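Local atomic coordinates of putative type VI secretion protein (Escherichia coli, PDB entry 4HH5), a protein that probably binds and hydrolyses ATP as a ClpA/ClpB-type chaperone of type VI secretion, the helical N-terminal domain being the part present here. Residues 40-45 with 75-80; 52-57 with 156-161; 62-67 with 135-140. All coordinates share one frame; numbering follows the deposited sequence.

Interaction 1 (40-45 with 75-80); sequences PEHWLL and GWLDNQ
E41 OE2 is gripped by one hydrogen bond, from the backbone N of R130, and the other oxygen, OE1, adds a weak one with the hydroxyl of T39. The carboxylate thus held belongs to the first turn of helix 40-50, which packs through an edge-to-face aromatic pair on the C-terminal end of helix 66-78 in this mainly helical Clp N-terminal domain. W76 brings the two helices together. Its CG stands anti to the backbone N, which places the indole against the first turn of helix 40-50. E41 lies across one face of the indole: its CB makes a CH-pi contact 3.5 Å from the centroid of the six-membered ring, almost on the ring normal. A bend at chi2 (85°) then lays the carboxylate flat over the indole, with the two planes only 5° apart. On the opposite face rests CG of Q80, so the ring is sandwiched between two side chains. The outer edge of the same ring points into the face of H42, the H42 ring and the W76 six-membered ring lying 5.1 Å apart between centroids with their planes at 83°. H42 ND1 accepts a hydrogen bond from the backbone N of T39, just before the helix, which fixes the rotation of the imidazole; ND1 therefore probably carries no proton. L77 completes the seam from the next position on its helix. Its CD2 lies 4.2 Å from CD1 of L45, while its other methyl, CD1, sits 3.6 Å from CD2 of the H42 ring.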
ATOM      1  N   PRO A  40       3.453   5.208   4.120  1.00 22.05           N
ATOM      2  CA  PRO A  40       2.632   4.026   3.794  1.00 21.02           C
ATOM      3  C   PRO A  40       1.264   4.084   4.462  1.00 23.75           C
ATOM      4  O   PRO A  40       0.322   3.549   3.905  1.00 22.79           O
ATOM      5  CB  PRO A  40       3.463   2.847   4.322  1.00 22.65           C
ATOM      6  CG  PRO A  40       4.849   3.370   4.450  1.00 27.38           C
ATOM      7  CD  PRO A  40       4.691   4.810   4.823  1.00 23.29           C
ATOM      8  N   GLU A  41       1.144   4.769   5.628  1.00 21.63           N
ATOM      9  CA  GLU A  41      -0.140   4.930   6.321  1.00 21.08           C
ATOM     10  C   GLU A  41      -1.109   5.749   5.466  1.00 22.82           C
ATOM     11  O   GLU A  41      -2.285   5.383   5.389  1.00 21.31           O
ATOM     12  CB  GLU A  41       0.024   5.561   7.716  1.00 22.70           C
ATOM     13  CG  GLU A  41       0.693   4.658   8.741  1.00 26.27           C
ATOM     14  CD  GLU A  41       2.210   4.660   8.764  1.00 36.19           C
ATOM     15  OE1 GLU A  41       2.844   5.229   7.845  1.00 25.16           O
ATOM     16  OE2 GLU A  41       2.768   4.091   9.726  1.00 29.88           O
ATOM     17  N   HIS A  42      -0.613   6.838   4.801  1.00 19.03           N
ATOM     18  CA  HIS A  42      -1.432   7.672   3.901  1.00 18.98           C
ATOM     19  C   HIS A  42      -1.947   6.808   2.741  1.00 20.06           C
ATOM     20  O   HIS A  42      -3.122   6.904   2.367  1.00 18.70           O
ATOM     21  CB  HIS A  42      -0.631   8.851   3.324  1.00 20.28           C
ATOM     22  CG  HIS A  42      -0.355   9.963   4.293  1.00 24.30           C
ATOM     23  ND1 HIS A  42       0.918  10.189   4.789  1.00 26.42           N
ATOM     24  CD2 HIS A  42      -1.188  10.912   4.779  1.00 26.30           C
ATOM     25  CE1 HIS A  42       0.813  11.243   5.586  1.00 25.90           C
ATOM     26  NE2 HIS A  42      -0.430  11.719   5.607  1.00 26.03           N
ATOM     27  N   TRP A  43      -1.062   5.962   2.188  1.00 16.20           N
ATOM     28  CA  TRP A  43      -1.370   5.052   1.090  1.00 16.20           C
ATOM     29  C   TRP A  43      -2.392   3.997   1.505  1.00 18.79           C
ATOM     30  O   TRP A  43      -3.364   3.794   0.784  1.00 18.10           O
ATOM     31  CB  TRP A  43      -0.091   4.390   0.579  1.00 15.66           C
ATOM     32  CG  TRP A  43      -0.160   3.878  -0.833  1.00 16.71           C
ATOM     33  CD1 TRP A  43      -1.202   3.991  -1.711  1.00 19.16           C
ATOM     34  CD2 TRP A  43       0.883   3.189  -1.534  1.00 16.88           C
ATOM     35  NE1 TRP A  43      -0.874   3.402  -2.911  1.00 18.74           N
ATOM     36  CE2 TRP A  43       0.409   2.918  -2.833  1.00 20.31           C
ATOM     37  CE3 TRP A  43       2.188   2.798  -1.194  1.00 18.74           C
ATOM     38  CZ2 TRP A  43       1.195   2.285  -3.798  1.00 20.08           C
ATOM     39  CZ3 TRP A  43       2.970   2.176  -2.154  1.00 20.51           C
ATOM     40  CH2 TRP A  43       2.472   1.926  -3.439  1.00 20.96           C
ATOM     41  N   LEU A  44      -2.188   3.332   2.664  1.00 16.11           N
ATOM     42  CA  LEU A  44      -3.111   2.294   3.165  1.00 16.19           C
ATOM     43  C   LEU A  44      -4.510   2.852   3.409  1.00 19.43           C
ATOM     44  O   LEU A  44      -5.492   2.190   3.073  1.00 17.99           O
ATOM     45  CB  LEU A  44      -2.573   1.594   4.433  1.00 16.69           C
ATOM     46  CG  LEU A  44      -1.348   0.682   4.237  1.00 22.00           C
ATOM     47  CD1 LEU A  44      -0.627   0.455   5.549  1.00 22.62           C
ATOM     48  CD2 LEU A  44      -1.723  -0.655   3.602  1.00 23.29           C
ATOM     49  N   LEU A  45      -4.598   4.085   3.941  1.00 17.15           N
ATOM     50  CA  LEU A  45      -5.869   4.763   4.184  1.00 17.87           C
ATOM     51  C   LEU A  45      -6.640   4.865   2.859  1.00 19.72           C
ATOM     52  O   LEU A  45      -7.804   4.487   2.801  1.00 19.11           O
ATOM     53  CB  LEU A  45      -5.601   6.160   4.771  1.00 18.93           C
ATOM     54  CG  LEU A  45      -6.810   6.997   5.204  1.00 25.42           C
ATOM     55  CD1 LEU A  45      -6.505   7.754   6.450  1.00 26.58           C
ATOM     56  CD2 LEU A  45      -7.195   8.011   4.131  1.00 29.45           C
ATOM     57  N   GLY A  75      -6.567   8.150  13.444  1.00 27.34           N
ATOM     58  CA  GLY A  75      -5.873   8.558  14.659  1.00 27.57           C
ATOM     59  C   GLY A  75      -4.433   8.910  14.357  1.00 31.88           C
ATOM     60  O   GLY A  75      -3.941   9.951  14.799  1.00 31.07           O
ATOM     61  N   TRP A  76      -3.770   8.058  13.558  1.00 28.32           N
ATOM     62  CA  TRP A  76      -2.402   8.255  13.103  1.00 28.60           C
ATOM     63  C   TRP A  76      -2.326   9.531  12.252  1.00 33.85           C
ATOM     64  O   TRP A  76      -1.400  10.316  12.433  1.00 34.33           O
ATOM     65  CB  TRP A  76      -1.907   7.031  12.305  1.00 27.56           C
ATOM     66  CG  TRP A  76      -0.512   7.187  11.781  1.00 28.41           C
ATOM     67  CD1 TRP A  76       0.639   6.761  12.374  1.00 31.48           C
ATOM     68  CD2 TRP A  76      -0.120   7.861  10.577  1.00 28.73           C
ATOM     69  NE1 TRP A  76       1.723   7.108  11.605  1.00 31.12           N
ATOM     70  CE2 TRP A  76       1.287   7.802  10.506  1.00 32.61           C
ATOM     71  CE3 TRP A  76      -0.825   8.529   9.553  1.00 30.21           C
ATOM     72  CZ2 TRP A  76       2.004   8.367   9.446  1.00 32.30           C
ATOM     73  CZ3 TRP A  76      -0.114   9.114   8.522  1.00 31.64           C
ATOM     74  CH2 TRP A  76       1.283   9.023   8.470  1.00 32.49           C
ATOM     75  N   LEU A  77      -3.301   9.735  11.342  1.00 30.68           N
ATOM     76  CA  LEU A  77      -3.393  10.896  10.448  1.00 30.99           C
ATOM     77  C   LEU A  77      -3.492  12.214  11.236  1.00 37.21           C
ATOM     78  O   LEU A  77      -2.762  13.166  10.945  1.00 37.22           O
ATOM     79  CB  LEU A  77      -4.604  10.729   9.507  1.00 30.97           C
ATOM     80  CG  LEU A  77      -4.746  11.720   8.351  1.00 36.06           C
ATOM     81  CD1 LEU A  77      -3.754  11.415   7.234  1.00 35.73           C
ATOM     82  CD2 LEU A  77      -6.168  11.711   7.801  1.00 37.98           C
ATOM     83  N   ASP A  78      -4.365  12.246  12.252  1.00 34.98           N
ATOM     84  CA  ASP A  78      -4.602  13.424  13.082  1.00 35.52           C
ATOM     85  C   ASP A  78      -3.477  13.720  14.080  1.00 40.03           C
ATOM     86  O   ASP A  78      -3.371  14.855  14.546  1.00 39.85           O
ATOM     87  CB  ASP A  78      -5.981  13.341  13.759  1.00 37.59           C
ATOM     88  CG  ASP A  78      -7.150  13.204  12.792  1.00 51.31           C
ATOM     89  OD1 ASP A  78      -7.076  13.778  11.677  1.00 52.89           O
ATOM     90  OD2 ASP A  78      -8.138  12.521  13.147  1.00 58.08           O
ATOM     91  N   ASN A  79      -2.624  12.718  14.383  1.00 36.45           N
ATOM     92  CA  ASN A  79      -1.490  12.859  15.301  1.00 36.63           C
ATOM     93  C   ASN A  79      -0.185  13.210  14.586  1.00 40.32           C
ATOM     94  O   ASN A  79       0.834  13.418  15.243  1.00 39.51           O
ATOM     95  CB  ASN A  79      -1.320  11.609  16.181  1.00 38.30           C
ATOM     96  CG  ASN A  79      -2.450  11.338  17.150  1.00 65.28           C
ATOM     97  OD1 ASN A  79      -3.430  12.087  17.249  1.00 59.86           O
ATOM     98  ND2 ASN A  79      -2.351  10.222  17.862  1.00 59.32           N
ATOM     99  N   GLN A  80      -0.209  13.289  13.248  1.00 38.21           N
ATOM    100  CA  GLN A  80       0.982  13.649  12.488  1.00 38.71           C
ATOM    101  C   GLN A  80       1.185  15.155  12.501  1.00 45.57           C
ATOM    102  O   GLN A  80       0.215  15.901  12.310  1.00 45.66           O
ATOM    103  CB  GLN A  80       0.950  13.095  11.055  1.00 39.84           C
ATOM    104  CG  GLN A  80       1.163  11.574  10.956  1.00 48.06           C
ATOM    105  CD  GLN A  80       1.980  10.953  12.077  1.00 56.97           C
ATOM    106  OE1 GLN A  80       1.442  10.368  13.031  1.00 47.22           O
ATOM    107  NE2 GLN A  80       3.296  11.068  11.986  1.00 48.85           N
TER

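Interaction 2 (52-57 with 156-161); sequences EGDLTV and SDECPE
The carboxylates of D54 and E158 lie stacked, their planes 19° apart, with OE2 of E158 3.6 Å from OD2 of D54. On that same face of the D54 group, though at its OD1 end, the hydroxyl of S156 arrives from above the plane and donates a 2.7 Å hydrogen bond from OG to OD1. E158 OE2 turns its anti lone pair to the backbone N of D54, which donates a nearly straight 2.8 Å bond. G53 is the N-cap residue of helix 54-61, so E158 satisfies the first N-H of that helix from a loop about a hundred residues further along the chain. The E158 side chain, extended beyond CG, passes close over the glycine, with OE2 3.4 Å from G53 CA.

The 156-161 loop leaves helix 149-155 through a type I turn from S156 to C159, within which S156 OG, anti to its own backbone N, also accepts from E158 N (3.1 Å): an ST turn. One hydroxyl thus holds the turn together and ties it to D54. The backbone adds a third link, D157 N to E52 O at 2.9 Å, and V57 CG2 packs 3.9 Å from S156 CB.

Two buried acids this close would be expected to repel if both are ionised, yet their surroundings offer compensation. D54 OD2 forms a salt bridge with R114 and a hydrogen bond with V116 N, while E158 OE1 and OE2 are hydrogen-bonded to N16 and S115. Together with the start of helix 54-61 facing E158, this environment probably stabilises both carboxylates in their charged form, so the loop end is fixed by a polar network more than by apolar packing.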
ATOM      1  N   GLU A  52     -12.118  -2.128  -2.564  1.00 20.00           N
ATOM      2  CA  GLU A  52     -12.510  -3.220  -3.455  1.00 19.43           C
ATOM      3  C   GLU A  52     -11.285  -4.039  -3.897  1.00 22.02           C
ATOM      4  O   GLU A  52     -11.422  -4.948  -4.709  1.00 22.32           O
ATOM      5  CB  GLU A  52     -13.304  -2.701  -4.687  1.00 21.31           C
ATOM      6  CG  GLU A  52     -14.691  -2.124  -4.413  1.00 35.06           C
ATOM      7  CD  GLU A  52     -15.712  -2.962  -3.660  1.00 58.29           C
ATOM      8  OE1 GLU A  52     -16.645  -2.355  -3.085  1.00 46.66           O
ATOM      9  OE2 GLU A  52     -15.585  -4.208  -3.630  1.00 57.88           O
ATOM     10  N   GLY A  53     -10.114  -3.727  -3.341  1.00 16.78           N
ATOM     11  CA  GLY A  53      -8.859  -4.386  -3.692  1.00 16.52           C
ATOM     12  C   GLY A  53      -8.488  -5.596  -2.865  1.00 18.58           C
ATOM     13  O   GLY A  53      -9.316  -6.125  -2.111  1.00 16.88           O
ATOM     14  N   ASP A  54      -7.218  -6.041  -3.004  1.00 14.63           N
ATOM     15  CA  ASP A  54      -6.719  -7.220  -2.301  1.00 14.16           C
ATOM     16  C   ASP A  54      -6.869  -7.142  -0.790  1.00 17.84           C
ATOM     17  O   ASP A  54      -7.271  -8.131  -0.189  1.00 16.55           O
ATOM     18  CB  ASP A  54      -5.277  -7.586  -2.718  1.00 15.34           C
ATOM     19  CG  ASP A  54      -5.051  -7.767  -4.217  1.00 19.84           C
ATOM     20  OD1 ASP A  54      -6.020  -8.093  -4.933  1.00 20.21           O
ATOM     21  OD2 ASP A  54      -3.896  -7.668  -4.657  1.00 18.60           O
ATOM     22  N   LEU A  55      -6.588  -5.970  -0.184  1.00 15.92           N
ATOM     23  CA  LEU A  55      -6.690  -5.759   1.265  1.00 16.76           C
ATOM     24  C   LEU A  55      -8.093  -6.022   1.802  1.00 18.89           C
ATOM     25  O   LEU A  55      -8.238  -6.712   2.817  1.00 18.23           O
ATOM     26  CB  LEU A  55      -6.254  -4.336   1.653  1.00 17.80           C
ATOM     27  CG  LEU A  55      -4.770  -3.997   1.593  1.00 24.83           C
ATOM     28  CD1 LEU A  55      -4.562  -2.521   1.902  1.00 25.07           C
ATOM     29  CD2 LEU A  55      -3.958  -4.824   2.602  1.00 30.43           C
ATOM     30  N   THR A  56      -9.118  -5.456   1.129  1.00 14.82           N
ATOM     31  CA  THR A  56     -10.536  -5.614   1.491  1.00 14.84           C
ATOM     32  C   THR A  56     -10.974  -7.075   1.381  1.00 17.00           C
ATOM     33  O   THR A  56     -11.666  -7.567   2.277  1.00 16.14           O
ATOM     34  CB  THR A  56     -11.419  -4.664   0.654  1.00 25.16           C
ATOM     35  OG1 THR A  56     -11.017  -3.323   0.939  1.00 26.00           O
ATOM     36  CG2 THR A  56     -12.919  -4.835   0.939  1.00 23.84           C
ATOM     37  N   VAL A  57     -10.563  -7.763   0.307  1.00 13.72           N
ATOM     38  CA  VAL A  57     -10.873  -9.190   0.078  1.00 13.61           C
ATOM     39  C   VAL A  57     -10.314 -10.050   1.236  1.00 17.51           C
ATOM     40  O   VAL A  57     -11.019 -10.916   1.766  1.00 17.01           O
ATOM     41  CB  VAL A  57     -10.379  -9.659  -1.322  1.00 17.85           C
ATOM     42  CG1 VAL A  57     -10.442 -11.183  -1.470  1.00 17.55           C
ATOM     43  CG2 VAL A  57     -11.182  -8.978  -2.433  1.00 17.75           C
ATOM     44  N   SER A 156     -11.111  -9.633  -6.083  1.00 16.96           N
ATOM     45  CA  SER A 156     -10.542  -8.286  -6.038  1.00 17.05           C
ATOM     46  C   SER A 156     -10.722  -7.533  -7.349  1.00 22.23           C
ATOM     47  O   SER A 156     -10.668  -8.147  -8.408  1.00 20.64           O
ATOM     48  CB  SER A 156      -9.056  -8.370  -5.686  1.00 18.03           C
ATOM     49  OG  SER A 156      -8.413  -7.108  -5.674  1.00 18.87           O
ATOM     50  N   ASP A 157     -10.866  -6.193  -7.276  1.00 20.93           N
ATOM     51  CA  ASP A 157     -10.942  -5.320  -8.459  1.00 22.55           C
ATOM     52  C   ASP A 157      -9.556  -5.219  -9.134  1.00 28.36           C
ATOM     53  O   ASP A 157      -9.455  -4.714 -10.251  1.00 28.72           O
ATOM     54  CB  ASP A 157     -11.458  -3.917  -8.079  1.00 25.72           C
ATOM     55  CG  ASP A 157     -12.961  -3.720  -8.228  1.00 42.87           C
ATOM     56  OD1 ASP A 157     -13.689  -4.731  -8.338  1.00 45.62           O
ATOM     57  OD2 ASP A 157     -13.408  -2.557  -8.216  1.00 51.17           O
ATOM     58  N   GLU A 158      -8.494  -5.715  -8.457  1.00 25.86           N
ATOM     59  CA  GLU A 158      -7.106  -5.743  -8.954  1.00 25.89           C
ATOM     60  C   GLU A 158      -6.783  -7.043  -9.736  1.00 34.22           C
ATOM     61  O   GLU A 158      -5.619  -7.306 -10.061  1.00 33.21           O
ATOM     62  CB  GLU A 158      -6.124  -5.613  -7.782  1.00 26.25           C
ATOM     63  CG  GLU A 158      -6.298  -4.362  -6.953  1.00 28.73           C
ATOM     64  CD  GLU A 158      -5.255  -4.258  -5.863  1.00 30.17           C
ATOM     65  OE1 GLU A 158      -4.098  -3.905  -6.180  1.00 23.70           O
ATOM     66  OE2 GLU A 158      -5.590  -4.545  -4.694  1.00 21.35           O
ATOM     67  N   CYS A 159      -7.802  -7.860 -10.005  1.00 35.76           N
ATOM     68  CA  CYS A 159      -7.665  -9.134 -10.717  0.63 37.88           C
ATOM     69  C   CYS A 159      -7.354  -8.930 -12.218  1.00 43.94           C
ATOM     70  O   CYS A 159      -7.627  -7.840 -12.729  1.00 43.17           O
ATOM     71  CB  CYS A 159      -8.939  -9.950 -10.532  1.00 39.16           C
ATOM     72  SG  CYS A 159     -10.389  -9.260 -11.378  1.00 43.67           S
ATOM     73  N   PRO A 160      -6.885  -9.971 -12.971  1.00 41.92           N
ATOM     74  CA  PRO A 160      -6.699  -9.791 -14.430  1.00 41.81           C
ATOM     75  C   PRO A 160      -8.045  -9.548 -15.119  1.00 45.68           C
ATOM     76  O   PRO A 160      -9.080 -10.031 -14.644  1.00 45.17           O
ATOM     77  CB  PRO A 160      -6.084 -11.123 -14.892  1.00 43.30           C
ATOM     78  CG  PRO A 160      -5.629 -11.812 -13.648  1.00 47.95           C
ATOM     79  CD  PRO A 160      -6.542 -11.350 -12.559  1.00 43.47           C
ATOM     80  N   GLU A 161      -8.035  -8.787 -16.222  1.00 42.34           N
ATOM     81  CA  GLU A 161      -9.245  -8.444 -16.977  1.00 42.34           C
ATOM     82  C   GLU A 161      -9.743  -9.568 -17.904  1.00 46.59           C
ATOM     83  O   GLU A 161     -10.812  -9.433 -18.511  1.00 46.52           O
ATOM     84  CB  GLU A 161      -9.034  -7.136 -17.756  1.00 43.80           C
TER

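Interaction 3 (62-67 with 135-140); sequences YDWDMD and WPLLTL
Two CH-pi contacts join the turn between helices 54-61 and 66-78 to the 3-10 segment 135-138 and the loop that follows it. P136 presses CB onto the indole face of W64, 3.8 Å from the centroid of the five-membered ring and close to its normal. In the same way L140 sets CD2 over the middle of the Y62 ring, 4.0 Å from its centroid.

Apolar packing extends both contacts. L137 meets the far end of the indole at a right angle, its CD1 lying 4.0 Å from W64 CZ3. The other methyl of L140, CD1, bridges the two aromatic residues, 4.1 Å from both W64 CZ2 and Y62 CD2.

The polar link runs through one ordered water. Lying at the edge of the indole, in its plane, it accepts from W64 NE1 at 2.9 Å and donates to T139 OG1. That hydroxyl donates in turn to P136 O over 2.6 Å, and since the same carbonyl also takes the N-H of T139, the turn that presents the hydroxyl is doubly fastened.

Among its neighbours the contact joins the turn before helix 66-78 to the segment between helices 115-124 and 142-147: D65 caps helix 66-78 through A68 N, I69 of that helix touches W64, P136 and L137, and L137 reaches on to helices 115-124 and 40-50.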
ATOM      1  N   TYR A  62     -10.732 -13.162   6.277  1.00 19.27           N
ATOM      2  CA  TYR A  62     -10.162 -13.432   7.599  1.00 18.95           C
ATOM      3  C   TYR A  62     -10.818 -12.686   8.751  1.00 22.46           C
ATOM      4  O   TYR A  62     -10.301 -12.689   9.863  1.00 22.33           O
ATOM      5  CB  TYR A  62      -8.636 -13.304   7.567  1.00 20.42           C
ATOM      6  CG  TYR A  62      -8.042 -14.356   6.661  1.00 23.28           C
ATOM      7  CD1 TYR A  62      -7.944 -15.683   7.072  1.00 26.33           C
ATOM      8  CD2 TYR A  62      -7.692 -14.053   5.349  1.00 24.02           C
ATOM      9  CE1 TYR A  62      -7.469 -16.672   6.216  1.00 28.35           C
ATOM     10  CE2 TYR A  62      -7.216 -15.036   4.482  1.00 24.64           C
ATOM     11  CZ  TYR A  62      -7.115 -16.346   4.917  1.00 34.52           C
ATOM     12  OH  TYR A  62      -6.646 -17.316   4.068  1.00 37.80           O
ATOM     13  N   ASP A  63     -11.984 -12.092   8.482  1.00 18.73           N
ATOM     14  CA  ASP A  63     -12.824 -11.382   9.439  1.00 18.51           C
ATOM     15  C   ASP A  63     -12.088 -10.342  10.282  1.00 21.56           C
ATOM     16  O   ASP A  63     -12.209 -10.316  11.508  1.00 21.97           O
ATOM     17  CB  ASP A  63     -13.642 -12.369  10.294  1.00 20.50           C
ATOM     18  CG  ASP A  63     -14.894 -11.748  10.877  1.00 27.51           C
ATOM     19  OD1 ASP A  63     -15.588 -11.004  10.139  1.00 28.54           O
ATOM     20  OD2 ASP A  63     -15.172 -11.987  12.070  1.00 26.59           O
ATOM     21  N   TRP A  64     -11.309  -9.493   9.616  1.00 17.48           N
ATOM     22  CA  TRP A  64     -10.610  -8.409  10.288  1.00 17.76           C
ATOM     23  C   TRP A  64     -11.638  -7.370  10.694  1.00 20.96           C
ATOM     24  O   TRP A  64     -12.638  -7.180   9.991  1.00 20.00           O
ATOM     25  CB  TRP A  64      -9.604  -7.738   9.345  1.00 16.86           C
ATOM     26  CG  TRP A  64      -8.465  -8.595   8.876  1.00 17.73           C
ATOM     27  CD1 TRP A  64      -8.153  -9.863   9.279  1.00 20.59           C
ATOM     28  CD2 TRP A  64      -7.467  -8.220   7.929  1.00 17.86           C
ATOM     29  NE1 TRP A  64      -7.030 -10.304   8.626  1.00 19.75           N
ATOM     30  CE2 TRP A  64      -6.593  -9.319   7.779  1.00 21.27           C
ATOM     31  CE3 TRP A  64      -7.251  -7.070   7.143  1.00 19.60           C
ATOM     32  CZ2 TRP A  64      -5.513  -9.300   6.890  1.00 21.11           C
ATOM     33  CZ3 TRP A  64      -6.194  -7.063   6.247  1.00 20.79           C
ATOM     34  CH2 TRP A  64      -5.321  -8.155   6.151  1.00 21.52           C
ATOM     35  N   ASP A  65     -11.406  -6.706  11.833  1.00 17.74           N
ATOM     36  CA  ASP A  65     -12.283  -5.616  12.234  1.00 17.12           C
ATOM     37  C   ASP A  65     -11.761  -4.414  11.425  1.00 20.74           C
ATOM     38  O   ASP A  65     -10.800  -3.764  11.827  1.00 20.51           O
ATOM     39  CB  ASP A  65     -12.215  -5.377  13.759  1.00 17.79           C
ATOM     40  CG  ASP A  65     -13.057  -4.210  14.264  1.00 24.52           C
ATOM     41  OD1 ASP A  65     -13.637  -3.479  13.426  1.00 22.62           O
ATOM     42  OD2 ASP A  65     -13.087  -3.993  15.478  1.00 29.00           O
ATOM     43  N   MET A  66     -12.353  -4.186  10.239  1.00 18.39           N
ATOM     44  CA  MET A  66     -11.955  -3.114   9.314  1.00 18.79           C
ATOM     45  C   MET A  66     -12.173  -1.729   9.896  1.00 23.29           C
ATOM     46  O   MET A  66     -11.406  -0.815   9.578  1.00 23.04           O
ATOM     47  CB  MET A  66     -12.668  -3.235   7.952  1.00 21.04           C
ATOM     48  CG  MET A  66     -12.457  -4.568   7.256  1.00 24.95           C
ATOM     49  SD  MET A  66     -10.719  -4.962   6.924  1.00 29.17           S
ATOM     50  CE  MET A  66     -10.460  -4.019   5.437  1.00 26.20           C
ATOM     51  N   ASP A  67     -13.220  -1.569  10.727  1.00 20.46           N
ATOM     52  CA  ASP A  67     -13.544  -0.297  11.383  1.00 21.03           C
ATOM     53  C   ASP A  67     -12.412   0.138  12.296  1.00 24.18           C
ATOM     54  O   ASP A  67     -12.039   1.302  12.255  1.00 24.39           O
ATOM     55  CB  ASP A  67     -14.870  -0.381  12.170  1.00 23.21           C
ATOM     56  CG  ASP A  67     -16.128  -0.262  11.326  1.00 39.63           C
ATOM     57  OD1 ASP A  67     -16.051  -0.508  10.101  1.00 40.20           O
ATOM     58  OD2 ASP A  67     -17.197   0.067  11.895  1.00 48.59           O
ATOM     59  N   TRP A 135      -1.997  -4.129  13.033  1.00 18.85           N
ATOM     60  CA  TRP A 135      -1.626  -5.508  13.387  1.00 18.09           C
ATOM     61  C   TRP A 135      -2.313  -6.624  12.545  1.00 20.33           C
ATOM     62  O   TRP A 135      -1.613  -7.597  12.244  1.00 20.18           O
ATOM     63  CB  TRP A 135      -1.723  -5.766  14.913  1.00 17.02           C
ATOM     64  CG  TRP A 135      -3.122  -5.754  15.444  1.00 17.82           C
ATOM     65  CD1 TRP A 135      -3.766  -4.710  16.036  1.00 20.73           C
ATOM     66  CD2 TRP A 135      -4.057  -6.844  15.419  1.00 17.78           C
ATOM     67  NE1 TRP A 135      -5.053  -5.074  16.368  1.00 20.30           N
ATOM     68  CE2 TRP A 135      -5.264  -6.373  15.981  1.00 21.37           C
ATOM     69  CE3 TRP A 135      -4.010  -8.162  14.916  1.00 19.06           C
ATOM     70  CZ2 TRP A 135      -6.408  -7.172  16.073  1.00 20.85           C
ATOM     71  CZ3 TRP A 135      -5.152  -8.947  14.989  1.00 20.58           C
ATOM     72  CH2 TRP A 135      -6.331  -8.455  15.564  1.00 21.14           C
ATOM     73  N   PRO A 136      -3.610  -6.528  12.092  1.00 15.67           N
ATOM     74  CA  PRO A 136      -4.185  -7.630  11.274  1.00 15.42           C
ATOM     75  C   PRO A 136      -3.466  -7.871   9.946  1.00 19.58           C
ATOM     76  O   PRO A 136      -3.404  -9.005   9.472  1.00 16.97           O
ATOM     77  CB  PRO A 136      -5.636  -7.183  11.033  1.00 17.15           C
ATOM     78  CG  PRO A 136      -5.926  -6.211  12.162  1.00 21.36           C
ATOM     79  CD  PRO A 136      -4.627  -5.472  12.319  1.00 16.88           C
ATOM     80  N   LEU A 137      -2.905  -6.802   9.362  1.00 18.77           N
ATOM     81  CA  LEU A 137      -2.161  -6.835   8.100  1.00 19.22           C
ATOM     82  C   LEU A 137      -0.868  -7.668   8.238  1.00 24.43           C
ATOM     83  O   LEU A 137      -0.346  -8.147   7.241  1.00 26.00           O
ATOM     84  CB  LEU A 137      -1.838  -5.387   7.668  1.00 19.44           C
ATOM     85  CG  LEU A 137      -2.976  -4.584   6.985  1.00 23.70           C
ATOM     86  CD1 LEU A 137      -4.037  -4.124   7.977  1.00 23.53           C
ATOM     87  CD2 LEU A 137      -2.428  -3.368   6.277  1.00 25.53           C
ATOM     88  N   LEU A 138      -0.374  -7.855   9.472  1.00 21.41           N
ATOM     89  CA  LEU A 138       0.843  -8.624   9.771  1.00 21.92           C
ATOM     90  C   LEU A 138       0.573 -10.102  10.109  1.00 25.30           C
ATOM     91  O   LEU A 138       1.519 -10.844  10.396  1.00 25.42           O
ATOM     92  CB  LEU A 138       1.635  -7.944  10.913  1.00 22.24           C
ATOM     93  CG  LEU A 138       1.941  -6.441  10.759  1.00 27.48           C
ATOM     94  CD1 LEU A 138       2.669  -5.907  11.982  1.00 28.12           C
ATOM     95  CD2 LEU A 138       2.750  -6.153   9.489  1.00 29.56           C
ATOM     96  N   THR A 139      -0.705 -10.531  10.073  1.00 22.15           N
ATOM     97  CA  THR A 139      -1.106 -11.900  10.439  1.00 22.37           C
ATOM     98  C   THR A 139      -0.861 -12.966   9.381  1.00 27.70           C
ATOM     99  O   THR A 139      -0.656 -14.124   9.740  1.00 27.62           O
ATOM    100  CB  THR A 139      -2.528 -11.968  11.032  1.00 26.36           C
ATOM    101  OG1 THR A 139      -3.476 -11.572  10.045  1.00 26.68           O
ATOM    102  CG2 THR A 139      -2.682 -11.148  12.312  1.00 22.98           C
ATOM    103  N   LEU A 140      -0.910 -12.602   8.090  1.00 23.80           N
ATOM    104  CA  LEU A 140      -0.685 -13.555   7.002  1.00 23.15           C
ATOM    105  C   LEU A 140       0.772 -13.496   6.568  1.00 25.97           C
ATOM    106  O   LEU A 140       1.348 -12.418   6.515  1.00 26.61           O
ATOM    107  CB  LEU A 140      -1.610 -13.261   5.795  1.00 23.20           C
ATOM    108  CG  LEU A 140      -3.126 -13.291   6.048  1.00 27.39           C
ATOM    109  CD1 LEU A 140      -3.869 -12.505   4.987  1.00 26.94           C
ATOM    110  CD2 LEU A 140      -3.654 -14.722   6.132  1.00 29.92           C
TER
HETATM  111  O   HOH W   1      -5.628 -12.850   8.972  1.00 24.47           O

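Interactions 1 and 2 are buried, whereas interaction 3 is only partly so and has a water in its polar link. Interactions 1 and 3 use opposite ends of helix 66-78, and both rely on aromatic faces, with no direct hydrogen bond across either contact. Interaction 2, at the start of helix 54-61, depends instead on three hydrogen bonds and paired carboxylates where the loop after helix 149-155 meets it. Leucines tie the three together: L44 CD2 from 40-45 packs against both L55 of 52-57 and L137 of 135-140, and L55 also touches L137, so apolar side chains lie between sites of quite different chemistry.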